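Local coordinates for protein quercetin 2,3-dioxygenase (Escherichia coli, PDB 1TQ5) that cleaves the flavonol quercetin with dioxygen in vitro, releasing carbon monoxide, as a divalent-metal-dependent bicupin of the pirin family whose physiological role is unknown, at residues A13-G16 with W17-S20; V47-A50 with G51-F54; Q84-A87 with G88-Q91; V197-S200 with T201-L205. All coordinates share one frame; numbering follows the deposited sequence.

Interaction 1 (A13-G16 with W17-S20)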
loop_
_atom_site.group_PDB
_atom_site.type_symbol
_atom_site.label_atom_id
_atom_site.label_comp_id
_atom_site.label_asym_id
_atom_site.label_seq_id
_atom_site.Cartn_x
_atom_site.Cartn_y
_atom_site.Cartn_z
ATOM N N ALA A 13 15.614 -7.827 -0.961
ATOM C CA ALA A 13 16.385 -8.141 -2.153
ATOM C C ALA A 13 16.964 -6.832 -2.668
ATOM O O ALA A 13 16.240 -5.848 -2.822
ATOM C CB ALA A 13 15.496 -8.773 -3.206
ATOM N N ASN A 14 18.269 -6.819 -2.913
ATOM C CA ASN A 14 18.949 -5.628 -3.408
ATOM C C ASN A 14 19.677 -5.950 -4.709
ATOM O O ASN A 14 20.640 -6.719 -4.716
ATOM C CB ASN A 14 19.950 -5.121 -2.363
ATOM C CG ASN A 14 20.561 -3.783 -2.737
ATOM O OD1 ASN A 14 20.341 -3.268 -3.831
ATOM N ND2 ASN A 14 21.339 -3.216 -1.828
ATOM N N HIS A 15 19.212 -5.361 -5.809
ATOM C CA HIS A 15 19.818 -5.583 -7.121
ATOM C C HIS A 15 20.551 -4.329 -7.595
ATOM O O HIS A 15 20.860 -4.187 -8.778
ATOM C CB HIS A 15 18.739 -5.949 -8.145
ATOM C CG HIS A 15 17.810 -7.029 -7.686
ATOM N ND1 HIS A 15 18.247 -8.285 -7.326
ATOM C CD2 HIS A 15 16.463 -7.045 -7.545
ATOM C CE1 HIS A 15 17.210 -9.030 -6.986
ATOM N NE2 HIS A 15 16.115 -8.302 -7.110
ATOM N N GLY A 16 20.827 -3.417 -6.672
ATOM C CA GLY A 16 21.509 -2.194 -7.046
ATOM C C GLY A 16 20.543 -1.143 -7.561
ATOM O O GLY A 16 20.336 -0.120 -6.910
ATOM N N TRP A 17 19.944 -1.395 -8.723
ATOM C CA TRP A 17 18.997 -0.453 -9.314
ATOM C C TRP A 17 17.702 -0.434 -8.506
ATOM O O TRP A 17 16.994 0.570 -8.463
ATOM C CB TRP A 17 18.686 -0.840 -10.760
ATOM C CG TRP A 17 18.015 -2.172 -10.897
ATOM C CD1 TRP A 17 18.616 -3.402 -10.876
ATOM C CD2 TRP A 17 16.614 -2.413 -11.058
ATOM N NE1 TRP A 17 17.671 -4.395 -11.016
ATOM C CE2 TRP A 17 16.435 -3.815 -11.127
ATOM C CE3 TRP A 17 15.489 -1.582 -11.149
ATOM C CZ2 TRP A 17 15.175 -4.401 -11.284
ATOM C CZ3 TRP A 17 14.236 -2.167 -11.306
ATOM C CH2 TRP A 17 14.091 -3.564 -11.371
ATOM N N LEU A 18 17.401 -1.563 -7.878
ATOM C CA LEU A 18 16.210 -1.706 -7.053
ATOM C C LEU A 18 16.577 -2.339 -5.714
ATOM O O LEU A 18 17.318 -3.325 -5.663
ATOM C CB LEU A 18 15.181 -2.598 -7.750
ATOM C CG LEU A 18 13.988 -3.021 -6.886
ATOM C CD1 LEU A 18 13.078 -1.827 -6.640
ATOM C CD2 LEU A 18 13.225 -4.128 -7.579
ATOM N N ASP A 19 16.062 -1.754 -4.639
ATOM C CA ASP A 19 16.267 -2.251 -3.282
ATOM C C ASP A 19 14.835 -2.407 -2.760
ATOM O O ASP A 19 14.130 -1.417 -2.567
ATOM C CB ASP A 19 17.026 -1.224 -2.442
ATOM C CG ASP A 19 17.337 -1.732 -1.053
ATOM O OD1 ASP A 19 18.174 -2.651 -0.934
ATOM O OD2 ASP A 19 16.745 -1.220 -0.079
ATOM N N SER A 20 14.413 -3.644 -2.525
ATOM C CA SER A 20 13.041 -3.901 -2.107
ATOM C C SER A 20 12.839 -4.685 -0.806
ATOM O O SER A 20 13.488 -5.702 -0.566
ATOM C CB SER A 20 12.328 -4.621 -3.265
ATOM O OG SER A 20 10.945 -4.814 -3.017
#
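Ala13 and Ser20 face each other across a tight reversal of the chain, joined by two backbone hydrogen bonds: Ala13 N to Ser20 O at 3.0 Å, and Ser20 N to Ala13 O at 2.9 Å. One residue further in, Asn14 and Asp19 form a non-hydrogen-bonded pair, and their side chains leave the same face of the sheet. Both keep CG anti to the backbone N (chi1 -173° and -176°), which brings Asp19 OD1 within 3.2 Å of Asn14 CG. The amide and carboxylate planes stand 77° apart, and the approach is poorly angled for a bond from ND2. The Asn14 amide reaches forward into the turn instead: OD1 takes the N-H of Gly16 at 2.9 Å, closing an Asx turn. His15 N reaches Leu18 O at 2.8 Å and shuts the loop, while Trp17 N makes a weak, bent bond back to His15 O. At Gly16 a side chain would be pressed against the carbonyl O of His15. Beside it, the Trp17 indole lies with NE1 3.4 Å from His15 CB; the imidazole is nearly parallel to it but slid so far aside that the rings barely overlap. Further out, Phe54 meets the indole edge-to-face, and Ser20 OG is bonded to Asp46 OD1 on strand 40-48. This is a tight antiparallel beta hairpin, strands 11-14 and 18-22, at the margin of a sheet in the N-terminal cupin domain.

Interaction 2 (V47-A50 with G51-F54)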
loop_
_atom_site.group_PDB
_atom_site.type_symbol
_atom_site.label_atom_id
_atom_site.label_comp_id
_atom_site.label_asym_id
_atom_site.label_seq_id
_atom_site.Cartn_x
_atom_site.Cartn_y
_atom_site.Cartn_z
ATOM N N VAL A 47 12.930 1.127 -3.559
ATOM C CA VAL A 47 13.776 2.293 -3.766
ATOM C C VAL A 47 14.487 2.030 -5.084
ATOM O O VAL A 47 15.239 1.054 -5.217
ATOM C CB VAL A 47 14.795 2.456 -2.634
ATOM C CG1 VAL A 47 15.834 3.484 -3.018
ATOM C CG2 VAL A 47 14.078 2.879 -1.364
ATOM N N ILE A 48 14.235 2.903 -6.054
ATOM C CA ILE A 48 14.790 2.771 -7.391
ATOM C C ILE A 48 15.777 3.869 -7.774
ATOM O O ILE A 48 15.521 5.051 -7.573
ATOM C CB ILE A 48 13.647 2.746 -8.431
ATOM C CG1 ILE A 48 12.718 1.563 -8.137
ATOM C CG2 ILE A 48 14.213 2.660 -9.853
ATOM C CD1 ILE A 48 11.512 1.488 -9.054
ATOM N N GLU A 49 16.894 3.443 -8.355
ATOM C CA GLU A 49 17.974 4.316 -8.805
ATOM C C GLU A 49 17.524 5.239 -9.944
ATOM O O GLU A 49 16.665 4.880 -10.742
ATOM C CB GLU A 49 19.132 3.432 -9.278
ATOM C CG GLU A 49 20.389 4.137 -9.709
ATOM C CD GLU A 49 21.306 3.191 -10.458
ATOM O OE1 GLU A 49 21.126 1.967 -10.293
ATOM O OE2 GLU A 49 22.195 3.657 -11.202
ATOM N N ALA A 50 18.112 6.424 -10.022
ATOM C CA ALA A 50 17.759 7.371 -11.074
ATOM C C ALA A 50 17.849 6.724 -12.456
ATOM O O ALA A 50 18.814 6.015 -12.758
ATOM C CB ALA A 50 18.678 8.591 -11.012
ATOM N N GLY A 51 16.831 6.959 -13.281
ATOM C CA GLY A 51 16.815 6.423 -14.631
ATOM C C GLY A 51 16.498 4.947 -14.786
ATOM O O GLY A 51 16.412 4.452 -15.905
ATOM N N GLN A 52 16.331 4.237 -13.676
ATOM C CA GLN A 52 16.023 2.813 -13.726
ATOM C C GLN A 52 14.550 2.534 -13.475
ATOM O O GLN A 52 13.785 3.436 -13.127
ATOM C CB GLN A 52 16.861 2.054 -12.698
ATOM C CG GLN A 52 18.239 1.658 -13.199
ATOM C CD GLN A 52 18.193 0.469 -14.149
ATOM O OE1 GLN A 52 19.201 0.109 -14.754
ATOM N NE2 GLN A 52 17.019 -0.152 -14.271
ATOM N N GLY A 53 14.161 1.273 -13.644
ATOM C CA GLY A 53 12.778 0.892 -13.430
ATOM C C GLY A 53 12.463 -0.504 -13.931
ATOM O O GLY A 53 13.348 -1.222 -14.398
ATOM N N PHE A 54 11.193 -0.883 -13.836
ATOM C CA PHE A 54 10.736 -2.199 -14.272
ATOM C C PHE A 54 10.332 -2.182 -15.743
ATOM O O PHE A 54 9.432 -1.435 -16.134
ATOM C CB PHE A 54 9.532 -2.628 -13.430
ATOM C CG PHE A 54 9.818 -2.714 -11.957
ATOM C CD1 PHE A 54 10.318 -3.884 -11.399
ATOM C CD2 PHE A 54 9.605 -1.616 -11.132
ATOM C CE1 PHE A 54 10.602 -3.959 -10.037
ATOM C CE2 PHE A 54 9.888 -1.681 -9.767
ATOM C CZ PHE A 54 10.385 -2.853 -9.221
#
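Ile48 meets Phe54 with the end of its longer branch, CD1 lying 3.6 Å from ring atom CE2. The two side chains slant across one another, and the methyl comes to the ring at an oblique angle. Ile48 divides its work between its branches. With CG1 anti to the carbonyl carbon (chi1 -60°), the chain runs extended through CD1 to the phenyl group, whereas CG2 turns to the backbone of the returning segment and touches Gln52 O at 3.4 Å. That same methyl also rests against Gln52 CB, at 3.9 Å. On the outer part of the bend, Glu49 and Gln52 approach only loosely, with Glu49 OE1 4.1 Å from Gln52 CG. Their backbones are joined more firmly: Gln52 N donates to Glu49 O at 3.0 Å, the donor standing above the carbonyl plane. This bond closes a type II beta turn with Ala50 and Gly51 at its corners, and the positive phi of Gly51 (76°) suits glycine. Leu18 lies against both Ile48 and Phe54, while Trp17 meets the Phe54 ring edge-to-face. The turn links strand 40-48 of one sheet to strand 53-59 of another, and the second strand carries the metal ligands His57 and His59. Phe54 stands beside the cupin metal site, its side chain about 3 Å from that of His57 at the nearest atoms.

Interaction 3 (Q84-A87 with G88-Q91). With CD (cadmium ion), chain E.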
loop_
_atom_site.group_PDB
_atom_site.type_symbol
_atom_site.label_atom_id
_atom_site.label_comp_id
_atom_site.label_asym_id
_atom_site.label_seq_id
_atom_site.Cartn_x
_atom_site.Cartn_y
_atom_site.Cartn_z
ATOM N N GLN A 84 3.041 10.701 -14.966
ATOM C CA GLN A 84 4.106 10.920 -13.992
ATOM C C GLN A 84 3.476 11.190 -12.628
ATOM O O GLN A 84 2.672 12.110 -12.471
ATOM C CB GLN A 84 5.006 12.087 -14.406
ATOM C CG GLN A 84 5.874 11.767 -15.614
ATOM C CD GLN A 84 7.147 12.588 -15.661
ATOM O OE1 GLN A 84 7.984 12.397 -16.543
ATOM N NE2 GLN A 84 7.303 13.507 -14.710
ATOM N N VAL A 85 3.844 10.371 -11.649
ATOM C CA VAL A 85 3.302 10.472 -10.298
ATOM C C VAL A 85 4.362 10.948 -9.314
ATOM O O VAL A 85 5.295 10.212 -8.989
ATOM C CB VAL A 85 2.751 9.094 -9.845
ATOM C CG1 VAL A 85 2.061 9.208 -8.492
ATOM C CG2 VAL A 85 1.779 8.565 -10.892
ATOM N N PRO A 86 4.232 12.193 -8.820
ATOM C CA PRO A 86 5.207 12.736 -7.871
ATOM C C PRO A 86 4.973 12.228 -6.456
ATOM O O PRO A 86 3.962 11.594 -6.176
ATOM C CB PRO A 86 4.985 14.235 -7.987
ATOM C CG PRO A 86 3.493 14.307 -8.143
ATOM C CD PRO A 86 3.211 13.206 -9.154
ATOM N N ALA A 87 5.919 12.511 -5.569
ATOM C CA ALA A 87 5.815 12.084 -4.185
ATOM C C ALA A 87 4.530 12.626 -3.577
ATOM O O ALA A 87 4.144 13.768 -3.835
ATOM C CB ALA A 87 7.017 12.572 -3.398
ATOM N N GLY A 88 3.869 11.796 -2.778
ATOM C CA GLY A 88 2.631 12.207 -2.143
ATOM C C GLY A 88 1.397 11.752 -2.902
ATOM O O GLY A 88 0.292 11.765 -2.361
ATOM N N GLU A 89 1.572 11.340 -4.154
ATOM C CA GLU A 89 0.428 10.905 -4.942
ATOM C C GLU A 89 0.269 9.396 -5.068
ATOM O O GLU A 89 1.164 8.623 -4.725
ATOM C CB GLU A 89 0.472 11.548 -6.328
ATOM C CG GLU A 89 0.327 13.063 -6.277
ATOM C CD GLU A 89 0.145 13.678 -7.645
ATOM O OE1 GLU A 89 -0.080 12.918 -8.612
ATOM O OE2 GLU A 89 0.219 14.922 -7.750
ATOM N N PHE A 90 -0.896 8.994 -5.563
ATOM C CA PHE A 90 -1.238 7.593 -5.747
ATOM C C PHE A 90 -1.606 7.342 -7.200
ATOM O O PHE A 90 -1.822 8.272 -7.973
ATOM C CB PHE A 90 -2.465 7.227 -4.902
ATOM C CG PHE A 90 -2.232 7.251 -3.416
ATOM C CD1 PHE A 90 -1.799 6.111 -2.747
ATOM C CD2 PHE A 90 -2.484 8.401 -2.679
ATOM C CE1 PHE A 90 -1.626 6.117 -1.359
ATOM C CE2 PHE A 90 -2.313 8.418 -1.296
ATOM C CZ PHE A 90 -1.885 7.273 -0.634
ATOM N N GLN A 91 -1.687 6.068 -7.556
ATOM C CA GLN A 91 -2.097 5.657 -8.884
ATOM C C GLN A 91 -2.607 4.242 -8.670
ATOM O O GLN A 91 -2.130 3.539 -7.783
ATOM C CB GLN A 91 -0.922 5.668 -9.874
ATOM C CG GLN A 91 -0.016 4.435 -9.851
ATOM C CD GLN A 91 1.114 4.518 -10.867
ATOM O OE1 GLN A 91 1.047 5.286 -11.823
ATOM N NE2 GLN A 91 2.154 3.716 -10.666
HETATM CD CD CD E . -0.281 14.812 -10.297
HETATM O O HOH W 1 0.177 12.850 -11.982
#
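Val85 packs its two methyls against two different residues of the returning chain. CG1 presses on Glu89 CB at 3.6 Å, while CG2, on the backbone-N side of the valine, meets Gln91 OE1 at 3.5 Å. Val85, Glu89 and Gln91 are all buried, and Val68 and Gln132 cover the valine further. Although Gln91 OE1 touches a methyl, it accepts a hydrogen bond from Tyr130 OH, and Gln91 NE2 is bonded to Thr66 OG1, so both ends of this inward amide have partners. The packing is just as close where Glu89, extended beyond CG, crosses the proline ring, bringing Glu89 OE1 to 3.3 Å from Pro86 CD and OE2 to 3.4 Å from Pro86 CG. Between the strands the chain makes a type II beta turn from Pro86 to Glu89, closed by Glu89 N to Pro86 O at 3.1 Å; Gly88 takes the corner where a beta carbon would collide with Ala87 O. It carries the chain from strand 82-86 of one sheet to strand 90-94 of another, in the N-terminal cupin domain.

The loose part is the tip of the turn, where Ala87 is exposed and its methyl points away from the returning segment. The polar side belongs to a metal. Both carboxylate oxygens of Glu89 bind one cadmium ion, OE1 at 2.5 Å and OE2 at 2.6 Å, in a bidentate grip. A water on the same metal donates to Gln84 O, tying the ion to the backbone of strand 82-86. Glu89 OE1 has a further, weak partner in Gln132 NE2.

Interaction 4 (V197-S200 with T201-L205). With CD (cadmium ion), chain D.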
loop_
_atom_site.group_PDB
_atom_site.type_symbol
_atom_site.label_atom_id
_atom_site.label_comp_id
_atom_site.label_asym_id
_atom_site.label_seq_id
_atom_site.Cartn_x
_atom_site.Cartn_y
_atom_site.Cartn_z
ATOM N N VAL A 197 0.296 -1.517 21.107
ATOM C CA VAL A 197 1.491 -1.995 20.428
ATOM C C VAL A 197 2.225 -0.850 19.745
ATOM O O VAL A 197 1.654 -0.148 18.921
ATOM C CB VAL A 197 1.125 -3.074 19.373
ATOM C CG1 VAL A 197 2.389 -3.602 18.686
ATOM C CG2 VAL A 197 0.375 -4.214 20.049
ATOM N N LYS A 198 3.489 -0.653 20.095
ATOM C CA LYS A 198 4.259 0.421 19.480
ATOM C C LYS A 198 4.769 0.002 18.107
ATOM O O LYS A 198 5.194 -1.142 17.909
ATOM C CB LYS A 198 5.435 0.827 20.382
ATOM C CG LYS A 198 6.325 1.912 19.791
ATOM C CD LYS A 198 7.201 2.583 20.850
ATOM C CE LYS A 198 6.390 3.536 21.732
ATOM N NZ LYS A 198 7.232 4.260 22.745
ATOM N N ALA A 199 4.696 0.929 17.158
ATOM C CA ALA A 199 5.159 0.685 15.794
ATOM C C ALA A 199 5.870 1.928 15.278
ATOM O O ALA A 199 5.483 3.050 15.598
ATOM C CB ALA A 199 3.983 0.348 14.887
ATOM N N SER A 200 6.913 1.728 14.482
ATOM C CA SER A 200 7.648 2.858 13.929
ATOM C C SER A 200 7.748 2.753 12.411
ATOM O O SER A 200 7.195 1.837 11.803
ATOM C CB SER A 200 9.043 2.946 14.557
ATOM O OG SER A 200 9.759 1.728 14.413
ATOM N N THR A 201 8.447 3.703 11.807
ATOM C CA THR A 201 8.617 3.745 10.363
ATOM C C THR A 201 8.775 2.358 9.725
ATOM O O THR A 201 9.583 1.541 10.163
ATOM C CB THR A 201 9.836 4.631 9.995
ATOM O OG1 THR A 201 9.580 5.983 10.402
ATOM C CG2 THR A 201 10.089 4.610 8.488
ATOM N N SER A 202 7.962 2.102 8.703
ATOM C CA SER A 202 7.988 0.849 7.943
ATOM C C SER A 202 7.444 -0.402 8.608
ATOM O O SER A 202 7.430 -1.471 7.983
ATOM C CB SER A 202 9.402 0.571 7.427
ATOM O OG SER A 202 9.769 1.553 6.477
ATOM N N ASP A 203 6.997 -0.287 9.856
ATOM C CA ASP A 203 6.418 -1.441 10.543
ATOM C C ASP A 203 4.986 -1.644 10.079
ATOM O O ASP A 203 4.309 -0.698 9.676
ATOM C CB ASP A 203 6.366 -1.246 12.065
ATOM C CG ASP A 203 7.696 -1.448 12.732
ATOM O OD1 ASP A 203 8.509 -2.242 12.213
ATOM O OD2 ASP A 203 7.917 -0.824 13.798
ATOM N N GLY A 204 4.521 -2.883 10.167
ATOM C CA GLY A 204 3.157 -3.187 9.794
ATOM C C GLY A 204 2.504 -3.890 10.962
ATOM O O GLY A 204 3.194 -4.547 11.751
ATOM N N LEU A 205 1.186 -3.752 11.077
ATOM C CA LEU A 205 0.426 -4.372 12.156
ATOM C C LEU A 205 -0.788 -5.110 11.601
ATOM O O LEU A 205 -1.567 -4.535 10.848
ATOM C CB LEU A 205 -0.065 -3.304 13.140
ATOM C CG LEU A 205 0.971 -2.596 14.014
ATOM C CD1 LEU A 205 0.334 -1.396 14.693
ATOM C CD2 LEU A 205 1.516 -3.568 15.056
HETATM CD CD CD D . 10.336 -1.376 13.778
HETATM O O HOH W 2 10.818 0.525 12.250
HETATM O O HOH W 3 11.365 0.224 15.622
HETATM O O HOH W 4 12.318 -2.845 12.953
HETATM O O HOH W 5 9.711 -2.743 15.870
#
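A type II beta turn from Ser200 to Asp203 joins two strands of the C-terminal cupin domain, 197-200 and 204-208, which belong to different sheets. Within it, Ser200 and Asp203 hold each other twice. The backbone N of Asp203 donates to Ser200 O at 2.9 Å, and in return Ser200 N gives an almost straight bond (173°) to Asp203 OD2 at 2.8 Å. This N-H arrives on the anti side of the carboxylate oxygen, 24° out of its plane. Ser200 OG lies between its own backbone N and carbonyl carbon (chi1 55°), which turns the hydroxyl to the same carboxylate and to two metal-bound waters. One of these waters also donates to Thr201 O.

Below the turn the contact is apolar. Leu205 spreads its methyls along the first strand: CD2 meets Val197 CG1 at 3.7 Å, and CD1 meets Ala199 CB at 4.0 Å. Val197 and Leu205 run alongside one another, pointing opposite ways, and Ile2 of strand 2-5 touches both.

The Asp203 carboxylate binds a cadmium ion through both oxygens, OD1 at 2.6 Å and OD2 at 2.5 Å, and four waters bring the ligand atoms to six. OD1 also accepts from Ala7 N. With backbone N-H groups from two parts of the chain and a cation all directed at it, the carboxylate is held in a fixed orientation and is probably stabilised in its charged form.

How the interactions relate
Interactions 1 and 2 touch: Trp17 O and Asp19 O probably accept from Glu49 N and Val47 N, and Leu18 packs on Phe54. The 13-20 hairpin is thus bonded to strand 40-48, its neighbour in the sheet, from which the 47-54 turn leaves for another sheet. Interaction 2 is mostly surface, the others partly buried. Interactions 2, 3 and 4 each pass between sheets through a type II turn; interaction 1 stays within one. Interactions 3 and 4, in different cupin domains, both pair a largely apolar side with a carboxylate on cadmium. Phe54 and Gln91 come close to the N-terminal metal ligands, Trp17 is farther off, and interaction 4 lies away from that site.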